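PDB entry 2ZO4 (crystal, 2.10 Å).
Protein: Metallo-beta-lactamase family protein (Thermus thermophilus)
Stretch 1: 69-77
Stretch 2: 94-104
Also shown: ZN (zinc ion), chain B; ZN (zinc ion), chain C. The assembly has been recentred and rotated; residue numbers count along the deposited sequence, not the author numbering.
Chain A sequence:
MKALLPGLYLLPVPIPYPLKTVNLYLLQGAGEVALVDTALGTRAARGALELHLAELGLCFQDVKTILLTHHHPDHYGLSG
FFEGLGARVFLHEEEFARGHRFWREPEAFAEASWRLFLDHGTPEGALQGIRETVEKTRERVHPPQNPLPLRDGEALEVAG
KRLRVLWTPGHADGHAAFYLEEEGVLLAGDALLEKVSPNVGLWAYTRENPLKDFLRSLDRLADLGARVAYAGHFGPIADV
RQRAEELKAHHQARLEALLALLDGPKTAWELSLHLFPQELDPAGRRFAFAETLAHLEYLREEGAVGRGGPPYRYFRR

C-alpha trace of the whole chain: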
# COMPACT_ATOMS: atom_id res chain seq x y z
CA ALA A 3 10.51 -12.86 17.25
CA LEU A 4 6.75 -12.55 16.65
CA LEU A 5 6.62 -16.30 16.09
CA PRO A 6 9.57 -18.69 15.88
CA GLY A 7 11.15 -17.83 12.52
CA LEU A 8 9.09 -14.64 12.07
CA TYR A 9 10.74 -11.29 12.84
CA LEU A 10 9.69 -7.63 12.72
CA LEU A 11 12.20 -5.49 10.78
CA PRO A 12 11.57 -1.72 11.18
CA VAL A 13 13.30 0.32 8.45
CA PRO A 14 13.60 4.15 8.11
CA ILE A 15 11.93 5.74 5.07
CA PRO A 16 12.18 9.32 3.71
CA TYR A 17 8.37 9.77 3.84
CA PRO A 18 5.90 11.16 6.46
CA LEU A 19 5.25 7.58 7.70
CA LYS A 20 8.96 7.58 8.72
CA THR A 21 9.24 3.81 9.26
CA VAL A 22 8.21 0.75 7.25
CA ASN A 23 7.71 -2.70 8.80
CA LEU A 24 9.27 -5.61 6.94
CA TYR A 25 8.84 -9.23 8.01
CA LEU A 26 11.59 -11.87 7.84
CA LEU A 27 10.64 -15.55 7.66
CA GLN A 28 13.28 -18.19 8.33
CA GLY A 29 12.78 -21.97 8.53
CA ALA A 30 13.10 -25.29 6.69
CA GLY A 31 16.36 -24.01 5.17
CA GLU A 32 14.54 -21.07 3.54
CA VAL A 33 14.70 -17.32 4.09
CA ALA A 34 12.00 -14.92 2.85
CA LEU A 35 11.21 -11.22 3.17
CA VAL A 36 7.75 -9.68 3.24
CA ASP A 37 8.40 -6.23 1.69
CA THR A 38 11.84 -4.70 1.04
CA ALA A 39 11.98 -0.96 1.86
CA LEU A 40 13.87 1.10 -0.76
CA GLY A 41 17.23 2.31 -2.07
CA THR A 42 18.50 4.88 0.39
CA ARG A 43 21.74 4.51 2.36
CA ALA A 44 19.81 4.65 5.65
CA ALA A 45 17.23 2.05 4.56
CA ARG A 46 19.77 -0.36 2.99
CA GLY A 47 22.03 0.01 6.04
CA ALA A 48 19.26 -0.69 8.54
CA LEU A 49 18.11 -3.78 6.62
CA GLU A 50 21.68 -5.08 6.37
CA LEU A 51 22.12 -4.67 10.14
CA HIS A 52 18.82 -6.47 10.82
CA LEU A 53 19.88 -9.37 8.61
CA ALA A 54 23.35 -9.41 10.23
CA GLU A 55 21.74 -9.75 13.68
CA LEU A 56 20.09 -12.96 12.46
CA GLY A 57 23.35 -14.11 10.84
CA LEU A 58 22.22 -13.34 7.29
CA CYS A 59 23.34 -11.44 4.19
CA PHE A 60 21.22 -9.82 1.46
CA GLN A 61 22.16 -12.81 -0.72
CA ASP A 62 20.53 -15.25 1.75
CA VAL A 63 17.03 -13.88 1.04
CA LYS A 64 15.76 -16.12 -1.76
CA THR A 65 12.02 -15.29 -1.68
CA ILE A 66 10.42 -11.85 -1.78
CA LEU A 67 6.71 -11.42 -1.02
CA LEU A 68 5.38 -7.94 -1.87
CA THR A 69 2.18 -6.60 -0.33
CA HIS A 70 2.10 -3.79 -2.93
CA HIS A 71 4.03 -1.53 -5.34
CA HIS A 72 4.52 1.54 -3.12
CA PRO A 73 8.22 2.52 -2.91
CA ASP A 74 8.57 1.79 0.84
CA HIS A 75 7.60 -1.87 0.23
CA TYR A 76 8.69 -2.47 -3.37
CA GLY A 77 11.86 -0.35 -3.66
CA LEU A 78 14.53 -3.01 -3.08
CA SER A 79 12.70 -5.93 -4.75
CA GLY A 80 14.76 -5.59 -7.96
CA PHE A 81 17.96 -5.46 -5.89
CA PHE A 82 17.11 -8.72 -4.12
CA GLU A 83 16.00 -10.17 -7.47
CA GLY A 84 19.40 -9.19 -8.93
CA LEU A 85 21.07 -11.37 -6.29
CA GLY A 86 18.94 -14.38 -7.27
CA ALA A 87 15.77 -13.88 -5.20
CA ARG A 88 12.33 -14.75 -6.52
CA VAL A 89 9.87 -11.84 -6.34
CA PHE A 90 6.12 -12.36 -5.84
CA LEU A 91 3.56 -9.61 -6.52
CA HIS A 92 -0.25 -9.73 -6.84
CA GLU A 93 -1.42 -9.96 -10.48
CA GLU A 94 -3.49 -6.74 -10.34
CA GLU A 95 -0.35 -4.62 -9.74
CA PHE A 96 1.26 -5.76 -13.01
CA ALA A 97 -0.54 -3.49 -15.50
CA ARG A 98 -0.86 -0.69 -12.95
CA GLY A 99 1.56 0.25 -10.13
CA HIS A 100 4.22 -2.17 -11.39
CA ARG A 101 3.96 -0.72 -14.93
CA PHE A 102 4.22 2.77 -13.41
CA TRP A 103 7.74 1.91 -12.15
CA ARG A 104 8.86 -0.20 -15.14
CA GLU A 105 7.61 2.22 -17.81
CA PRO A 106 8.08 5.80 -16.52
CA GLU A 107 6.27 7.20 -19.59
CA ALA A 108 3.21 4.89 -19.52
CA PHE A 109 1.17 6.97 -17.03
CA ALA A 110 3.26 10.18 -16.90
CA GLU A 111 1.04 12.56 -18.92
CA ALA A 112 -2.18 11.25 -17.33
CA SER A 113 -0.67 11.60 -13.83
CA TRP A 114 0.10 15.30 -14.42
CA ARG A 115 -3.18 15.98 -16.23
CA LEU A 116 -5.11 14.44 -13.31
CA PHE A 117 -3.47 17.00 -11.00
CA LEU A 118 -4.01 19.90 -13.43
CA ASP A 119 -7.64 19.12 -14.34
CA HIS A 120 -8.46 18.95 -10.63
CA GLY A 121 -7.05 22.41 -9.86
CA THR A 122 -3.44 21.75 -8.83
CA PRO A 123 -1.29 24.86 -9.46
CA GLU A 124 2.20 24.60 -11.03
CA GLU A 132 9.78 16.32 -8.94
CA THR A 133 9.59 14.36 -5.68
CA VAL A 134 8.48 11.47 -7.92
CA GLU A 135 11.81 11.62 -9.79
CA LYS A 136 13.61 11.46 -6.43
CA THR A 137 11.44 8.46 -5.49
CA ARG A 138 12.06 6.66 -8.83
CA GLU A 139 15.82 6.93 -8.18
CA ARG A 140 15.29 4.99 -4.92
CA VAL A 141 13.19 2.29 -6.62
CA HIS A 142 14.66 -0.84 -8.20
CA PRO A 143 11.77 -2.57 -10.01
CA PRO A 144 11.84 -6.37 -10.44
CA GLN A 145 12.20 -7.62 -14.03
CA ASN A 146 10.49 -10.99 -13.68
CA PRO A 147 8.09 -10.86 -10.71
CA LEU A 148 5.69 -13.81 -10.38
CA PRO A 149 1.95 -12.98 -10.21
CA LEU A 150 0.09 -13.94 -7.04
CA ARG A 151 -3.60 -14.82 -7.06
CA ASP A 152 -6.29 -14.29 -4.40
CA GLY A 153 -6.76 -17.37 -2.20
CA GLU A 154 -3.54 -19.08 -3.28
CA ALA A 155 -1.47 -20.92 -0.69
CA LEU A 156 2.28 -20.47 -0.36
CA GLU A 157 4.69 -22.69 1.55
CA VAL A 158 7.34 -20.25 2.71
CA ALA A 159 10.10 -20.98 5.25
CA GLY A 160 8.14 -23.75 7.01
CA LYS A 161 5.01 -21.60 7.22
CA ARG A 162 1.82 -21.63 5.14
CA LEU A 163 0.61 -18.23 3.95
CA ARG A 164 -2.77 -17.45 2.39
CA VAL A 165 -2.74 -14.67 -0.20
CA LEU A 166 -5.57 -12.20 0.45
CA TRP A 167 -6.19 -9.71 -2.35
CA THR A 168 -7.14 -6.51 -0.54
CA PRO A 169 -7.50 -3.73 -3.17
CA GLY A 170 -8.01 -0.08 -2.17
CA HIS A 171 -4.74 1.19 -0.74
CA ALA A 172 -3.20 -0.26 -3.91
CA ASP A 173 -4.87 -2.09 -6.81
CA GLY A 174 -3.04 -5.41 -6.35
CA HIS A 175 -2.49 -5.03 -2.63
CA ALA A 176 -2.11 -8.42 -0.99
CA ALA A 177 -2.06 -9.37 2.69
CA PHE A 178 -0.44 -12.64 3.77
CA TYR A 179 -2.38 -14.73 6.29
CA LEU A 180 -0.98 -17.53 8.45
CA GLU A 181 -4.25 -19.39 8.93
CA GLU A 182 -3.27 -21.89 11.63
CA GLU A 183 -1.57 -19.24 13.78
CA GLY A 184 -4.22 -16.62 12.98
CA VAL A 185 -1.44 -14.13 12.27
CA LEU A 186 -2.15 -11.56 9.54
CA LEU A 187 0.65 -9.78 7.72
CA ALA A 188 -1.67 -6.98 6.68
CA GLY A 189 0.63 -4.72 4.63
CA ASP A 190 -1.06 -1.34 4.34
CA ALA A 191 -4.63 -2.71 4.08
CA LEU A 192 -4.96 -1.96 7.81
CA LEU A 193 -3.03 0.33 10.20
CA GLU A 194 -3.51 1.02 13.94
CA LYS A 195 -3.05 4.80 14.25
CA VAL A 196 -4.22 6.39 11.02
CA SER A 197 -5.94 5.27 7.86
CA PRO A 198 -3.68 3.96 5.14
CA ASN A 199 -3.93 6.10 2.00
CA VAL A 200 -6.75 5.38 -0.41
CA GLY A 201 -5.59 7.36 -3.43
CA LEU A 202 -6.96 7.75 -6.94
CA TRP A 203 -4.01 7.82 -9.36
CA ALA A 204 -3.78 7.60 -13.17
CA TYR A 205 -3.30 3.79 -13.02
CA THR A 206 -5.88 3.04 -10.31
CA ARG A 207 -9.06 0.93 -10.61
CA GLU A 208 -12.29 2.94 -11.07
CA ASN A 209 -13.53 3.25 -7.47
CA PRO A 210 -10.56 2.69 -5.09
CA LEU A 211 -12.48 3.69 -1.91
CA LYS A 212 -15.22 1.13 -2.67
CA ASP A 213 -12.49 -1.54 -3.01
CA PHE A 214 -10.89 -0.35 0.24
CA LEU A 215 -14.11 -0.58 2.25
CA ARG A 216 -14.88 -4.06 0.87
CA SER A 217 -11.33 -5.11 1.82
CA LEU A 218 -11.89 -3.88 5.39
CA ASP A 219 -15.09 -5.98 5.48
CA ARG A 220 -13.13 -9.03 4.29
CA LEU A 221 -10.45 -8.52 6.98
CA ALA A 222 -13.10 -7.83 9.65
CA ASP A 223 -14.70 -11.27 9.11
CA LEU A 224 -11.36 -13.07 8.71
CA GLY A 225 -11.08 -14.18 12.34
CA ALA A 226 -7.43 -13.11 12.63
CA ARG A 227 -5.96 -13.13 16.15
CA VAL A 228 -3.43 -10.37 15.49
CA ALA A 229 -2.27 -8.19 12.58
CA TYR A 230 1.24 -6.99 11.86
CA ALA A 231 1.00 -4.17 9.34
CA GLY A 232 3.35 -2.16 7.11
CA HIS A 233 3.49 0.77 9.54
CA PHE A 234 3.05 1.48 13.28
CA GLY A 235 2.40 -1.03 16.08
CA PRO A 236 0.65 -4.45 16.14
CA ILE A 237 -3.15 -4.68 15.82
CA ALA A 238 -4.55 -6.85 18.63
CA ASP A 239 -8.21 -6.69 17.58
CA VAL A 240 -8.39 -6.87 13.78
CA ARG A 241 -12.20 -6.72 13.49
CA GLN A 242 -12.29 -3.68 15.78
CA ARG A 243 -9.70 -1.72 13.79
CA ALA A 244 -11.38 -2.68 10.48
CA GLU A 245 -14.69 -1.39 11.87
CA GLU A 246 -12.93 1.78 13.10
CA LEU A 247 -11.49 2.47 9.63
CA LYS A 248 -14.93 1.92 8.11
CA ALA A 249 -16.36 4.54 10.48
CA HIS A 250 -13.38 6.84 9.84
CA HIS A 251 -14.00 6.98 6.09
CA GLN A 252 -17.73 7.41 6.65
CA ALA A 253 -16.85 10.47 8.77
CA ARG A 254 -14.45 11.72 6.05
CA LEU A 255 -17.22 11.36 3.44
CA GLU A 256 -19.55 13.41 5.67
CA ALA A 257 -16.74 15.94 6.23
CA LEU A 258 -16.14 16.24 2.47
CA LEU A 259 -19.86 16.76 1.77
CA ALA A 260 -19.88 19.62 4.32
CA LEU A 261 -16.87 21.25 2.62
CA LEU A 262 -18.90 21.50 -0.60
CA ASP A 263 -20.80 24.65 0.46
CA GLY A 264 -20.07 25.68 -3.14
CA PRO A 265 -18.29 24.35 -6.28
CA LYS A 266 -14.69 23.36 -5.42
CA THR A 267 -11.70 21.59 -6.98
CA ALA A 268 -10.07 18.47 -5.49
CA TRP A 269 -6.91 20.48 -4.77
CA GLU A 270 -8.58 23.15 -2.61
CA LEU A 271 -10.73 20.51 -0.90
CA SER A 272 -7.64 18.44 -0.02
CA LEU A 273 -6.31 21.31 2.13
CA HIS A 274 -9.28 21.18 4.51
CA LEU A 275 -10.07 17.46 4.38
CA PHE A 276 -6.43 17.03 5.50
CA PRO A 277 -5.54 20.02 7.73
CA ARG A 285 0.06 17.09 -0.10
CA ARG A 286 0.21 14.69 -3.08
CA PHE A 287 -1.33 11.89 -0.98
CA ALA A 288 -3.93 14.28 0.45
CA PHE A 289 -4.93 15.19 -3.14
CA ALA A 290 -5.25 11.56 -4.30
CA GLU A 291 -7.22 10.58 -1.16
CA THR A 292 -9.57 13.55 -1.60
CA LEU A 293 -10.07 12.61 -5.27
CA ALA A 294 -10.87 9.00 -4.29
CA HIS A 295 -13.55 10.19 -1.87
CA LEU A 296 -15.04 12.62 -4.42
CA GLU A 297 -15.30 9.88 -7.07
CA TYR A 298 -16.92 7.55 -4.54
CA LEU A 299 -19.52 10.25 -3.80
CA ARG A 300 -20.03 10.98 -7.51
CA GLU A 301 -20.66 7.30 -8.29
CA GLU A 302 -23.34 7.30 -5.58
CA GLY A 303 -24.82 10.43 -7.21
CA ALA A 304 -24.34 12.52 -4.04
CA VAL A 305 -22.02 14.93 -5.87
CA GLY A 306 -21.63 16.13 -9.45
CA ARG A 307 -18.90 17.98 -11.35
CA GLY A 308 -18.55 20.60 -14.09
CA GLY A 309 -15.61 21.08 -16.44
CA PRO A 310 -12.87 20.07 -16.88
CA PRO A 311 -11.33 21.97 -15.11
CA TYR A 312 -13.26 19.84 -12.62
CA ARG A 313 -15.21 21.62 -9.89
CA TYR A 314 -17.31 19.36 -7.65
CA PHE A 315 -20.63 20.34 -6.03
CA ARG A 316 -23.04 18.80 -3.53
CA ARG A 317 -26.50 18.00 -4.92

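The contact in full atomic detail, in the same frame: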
# COMPACT_ATOMS: atom_id res chain seq x y z
N THR A 69 3.57 -6.96 -0.60
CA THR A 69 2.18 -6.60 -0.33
C THR A 69 1.64 -5.68 -1.42
O THR A 69 0.50 -5.85 -1.86
CB THR A 69 2.01 -5.95 1.06
OG1 THR A 69 2.80 -4.76 1.14
CG2 THR A 69 2.42 -6.92 2.17
N HIS A 70 2.47 -4.73 -1.86
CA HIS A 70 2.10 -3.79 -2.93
C HIS A 70 3.31 -3.04 -3.52
O HIS A 70 4.45 -3.23 -3.09
CB HIS A 70 1.01 -2.82 -2.46
CG HIS A 70 1.38 -1.98 -1.28
ND1 HIS A 70 1.81 -2.51 -0.08
CD2 HIS A 70 1.35 -0.64 -1.10
CE1 HIS A 70 2.04 -1.54 0.78
NE2 HIS A 70 1.77 -0.39 0.19
N HIS A 71 3.02 -2.19 -4.51
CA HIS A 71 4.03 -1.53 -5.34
C HIS A 71 4.59 -0.22 -4.79
O HIS A 71 5.48 0.37 -5.41
CB HIS A 71 3.43 -1.22 -6.72
CG HIS A 71 2.48 -0.07 -6.71
ND1 HIS A 71 1.17 -0.19 -6.32
CD2 HIS A 71 2.66 1.24 -7.02
CE1 HIS A 71 0.57 0.99 -6.40
NE2 HIS A 71 1.46 1.87 -6.82
N HIS A 72 4.05 0.27 -3.67
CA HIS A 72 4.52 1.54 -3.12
C HIS A 72 6.01 1.45 -2.79
O HIS A 72 6.49 0.38 -2.38
CB HIS A 72 3.68 1.99 -1.92
CG HIS A 72 2.26 2.35 -2.26
ND1 HIS A 72 1.28 2.51 -1.31
CD2 HIS A 72 1.66 2.56 -3.46
CE1 HIS A 72 0.14 2.81 -1.90
NE2 HIS A 72 0.34 2.85 -3.20
N PRO A 73 6.76 2.56 -2.97
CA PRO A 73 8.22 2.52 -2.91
C PRO A 73 8.79 1.97 -1.60
O PRO A 73 9.81 1.28 -1.62
CB PRO A 73 8.62 4.00 -3.10
CG PRO A 73 7.38 4.78 -2.78
CD PRO A 73 6.25 3.92 -3.21
N ASP A 74 8.14 2.27 -0.48
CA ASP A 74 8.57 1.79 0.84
C ASP A 74 8.45 0.27 1.06
O ASP A 74 8.96 -0.26 2.05
CB ASP A 74 7.84 2.57 1.96
CG ASP A 74 6.32 2.56 1.81
OD1 ASP A 74 5.81 2.66 0.67
OD2 ASP A 74 5.63 2.47 2.85
N HIS A 75 7.78 -0.42 0.14
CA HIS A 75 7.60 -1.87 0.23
C HIS A 75 8.27 -2.59 -0.94
O HIS A 75 8.75 -3.72 -0.82
CB HIS A 75 6.10 -2.21 0.26
CG HIS A 75 5.36 -1.59 1.41
ND1 HIS A 75 5.03 -2.29 2.55
CD2 HIS A 75 4.90 -0.34 1.60
CE1 HIS A 75 4.40 -1.49 3.39
NE2 HIS A 75 4.30 -0.30 2.83
N TYR A 76 8.34 -1.90 -2.07
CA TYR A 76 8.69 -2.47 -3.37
C TYR A 76 10.09 -2.05 -3.84
O TYR A 76 10.65 -2.67 -4.75
CB TYR A 76 7.60 -2.02 -4.34
CG TYR A 76 7.77 -2.21 -5.84
CD1 TYR A 76 7.05 -3.19 -6.52
CD2 TYR A 76 8.55 -1.34 -6.59
CE1 TYR A 76 7.15 -3.33 -7.90
CE2 TYR A 76 8.68 -1.48 -7.97
CZ TYR A 76 7.97 -2.47 -8.62
OH TYR A 76 8.09 -2.59 -9.98
N GLY A 77 10.64 -1.02 -3.20
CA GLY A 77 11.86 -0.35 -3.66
C GLY A 77 13.12 -1.19 -3.85
O GLY A 77 13.87 -0.97 -4.79
N GLU A 94 -2.83 -8.01 -10.05
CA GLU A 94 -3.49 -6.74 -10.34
C GLU A 94 -2.55 -5.51 -10.31
O GLU A 94 -2.90 -4.44 -10.82
CB GLU A 94 -4.69 -6.55 -9.40
CG GLU A 94 -5.56 -5.32 -9.66
CD GLU A 94 -6.50 -5.45 -10.85
OE1 GLU A 94 -6.53 -6.50 -11.53
OE2 GLU A 94 -7.24 -4.48 -11.10
N GLU A 95 -1.36 -5.68 -9.73
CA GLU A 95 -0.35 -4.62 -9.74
C GLU A 95 0.35 -4.51 -11.10
O GLU A 95 0.83 -3.44 -11.46
CB GLU A 95 0.73 -4.86 -8.67
CG GLU A 95 0.26 -4.79 -7.22
CD GLU A 95 -0.08 -3.38 -6.75
OE1 GLU A 95 -1.07 -2.80 -7.25
OE2 GLU A 95 0.63 -2.86 -5.86
N PHE A 96 0.39 -5.62 -11.83
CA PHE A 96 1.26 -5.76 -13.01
C PHE A 96 1.04 -4.71 -14.10
O PHE A 96 2.00 -4.12 -14.59
CB PHE A 96 1.17 -7.18 -13.60
CG PHE A 96 2.05 -8.18 -12.91
CD1 PHE A 96 1.91 -8.43 -11.54
CD2 PHE A 96 3.00 -8.90 -13.62
CE1 PHE A 96 2.72 -9.37 -10.90
CE2 PHE A 96 3.82 -9.84 -12.99
CZ PHE A 96 3.68 -10.07 -11.62
N ALA A 97 -0.22 -4.48 -14.47
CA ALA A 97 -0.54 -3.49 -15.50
C ALA A 97 -0.75 -2.10 -14.92
O ALA A 97 -1.06 -1.16 -15.65
CB ALA A 97 -1.77 -3.93 -16.31
N ARG A 98 -0.58 -1.97 -13.61
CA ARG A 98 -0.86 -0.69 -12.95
C ARG A 98 0.37 -0.11 -12.24
O ARG A 98 1.25 0.45 -12.90
CB ARG A 98 -2.07 -0.83 -12.02
CG ARG A 98 -3.34 -1.28 -12.76
CD ARG A 98 -4.52 -1.45 -11.82
NE ARG A 98 -5.73 -1.91 -12.51
CZ ARG A 98 -6.57 -1.13 -13.19
NH1 ARG A 98 -6.35 0.17 -13.29
NH2 ARG A 98 -7.64 -1.67 -13.77
N GLY A 99 0.43 -0.26 -10.91
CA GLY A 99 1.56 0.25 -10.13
C GLY A 99 2.92 -0.28 -10.55
O GLY A 99 3.90 0.47 -10.56
N HIS A 100 2.99 -1.56 -10.88
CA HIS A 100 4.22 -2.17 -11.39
C HIS A 100 4.65 -1.54 -12.72
O HIS A 100 5.82 -1.19 -12.88
CB HIS A 100 4.08 -3.69 -11.53
CG HIS A 100 5.29 -4.36 -12.10
ND1 HIS A 100 6.55 -4.27 -11.53
CD2 HIS A 100 5.44 -5.16 -13.19
CE1 HIS A 100 7.41 -4.96 -12.25
NE2 HIS A 100 6.76 -5.51 -13.26
N ARG A 101 3.71 -1.40 -13.65
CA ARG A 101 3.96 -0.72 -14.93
C ARG A 101 4.43 0.72 -14.73
O ARG A 101 5.32 1.20 -15.45
CB ARG A 101 2.72 -0.75 -15.83
CG ARG A 101 3.00 -0.29 -17.26
CD ARG A 101 1.79 -0.37 -18.15
NE ARG A 101 2.15 -0.01 -19.53
CZ ARG A 101 1.31 0.49 -20.43
NH1 ARG A 101 0.04 0.70 -20.13
NH2 ARG A 101 1.76 0.78 -21.65
N PHE A 102 3.84 1.41 -13.76
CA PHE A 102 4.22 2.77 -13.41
C PHE A 102 5.73 2.90 -13.15
O PHE A 102 6.37 3.86 -13.61
CB PHE A 102 3.42 3.25 -12.19
CG PHE A 102 3.78 4.63 -11.72
CD1 PHE A 102 3.19 5.76 -12.29
CD2 PHE A 102 4.71 4.81 -10.69
CE1 PHE A 102 3.52 7.03 -11.85
CE2 PHE A 102 5.05 6.08 -10.25
CZ PHE A 102 4.45 7.19 -10.83
N TRP A 103 6.30 1.92 -12.44
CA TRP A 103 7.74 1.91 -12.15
C TRP A 103 8.58 1.45 -13.34
O TRP A 103 9.62 2.03 -13.63
CB TRP A 103 8.05 1.06 -10.92
CG TRP A 103 7.42 1.55 -9.63
CD1 TRP A 103 6.56 0.87 -8.83
CD2 TRP A 103 7.62 2.83 -9.02
NE1 TRP A 103 6.20 1.64 -7.75
CE2 TRP A 103 6.83 2.85 -7.84
CE3 TRP A 103 8.37 3.97 -9.34
CZ2 TRP A 103 6.78 3.96 -6.99
CZ3 TRP A 103 8.32 5.07 -8.49
CH2 TRP A 103 7.53 5.05 -7.33
N ARG A 104 8.12 0.39 -14.01
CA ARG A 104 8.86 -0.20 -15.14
C ARG A 104 8.88 0.68 -16.38
O ARG A 104 9.88 0.74 -17.09
CB ARG A 104 8.28 -1.58 -15.49
CG ARG A 104 8.65 -2.71 -14.52
CD ARG A 104 10.16 -2.96 -14.45
NE ARG A 104 10.71 -3.73 -15.57
CZ ARG A 104 10.04 -4.66 -16.25
NH2 ARG A 104 10.63 -5.30 -17.25
ZN ZN B . 1.44 1.74 0.78
ZN ZN C . 3.56 1.55 3.32
O HOH W 1 3.06 2.54 1.67

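W103, H71 and Y76 cover the most surface where the zinc-binding stretch 69-77 meets the segment 94-104. H71 lies between two zinc ligands in sequence, H70 and H72, but its CA-to-CB bond points toward the other stretch, and its ring contacts E95, G99 and W103. There E95 OE2 accepts two hydrogen bonds from it, one from the backbone (H71 N to E95 OE2, 2.8 Å) and one from the ring (H71 ND1 to E95 OE2, 2.8 Å), so a single carboxylate oxygen fixes both main chain and imidazole. E95 OE2 also lies 3.4 Å from H70 CA. One face of the H71 ring is covered by G99, whose CA sits 3.5 Å from the ring centroid and nearly on its normal, a CH-pi contact. A CB on G99 would point at the ring and fall 2.3 Å from H71 CG, so this close approach depends on glycine.

W103, from the helix 99-104, also binds H71: its indole donates from NE1 to H71 O (2.8 Å), while its ring packs against P73 (CD to W103 CZ2, 3.8 Å) and Y76 (CE2 to W103 CD1, 3.3 Å). The Y76 and W103 planes are near parallel but slid apart, with little overlap. The Y76 hydroxyl reaches the ring edge of H100, and Y76 OH and H100 ND1 share a 2.8 Å hydrogen bond.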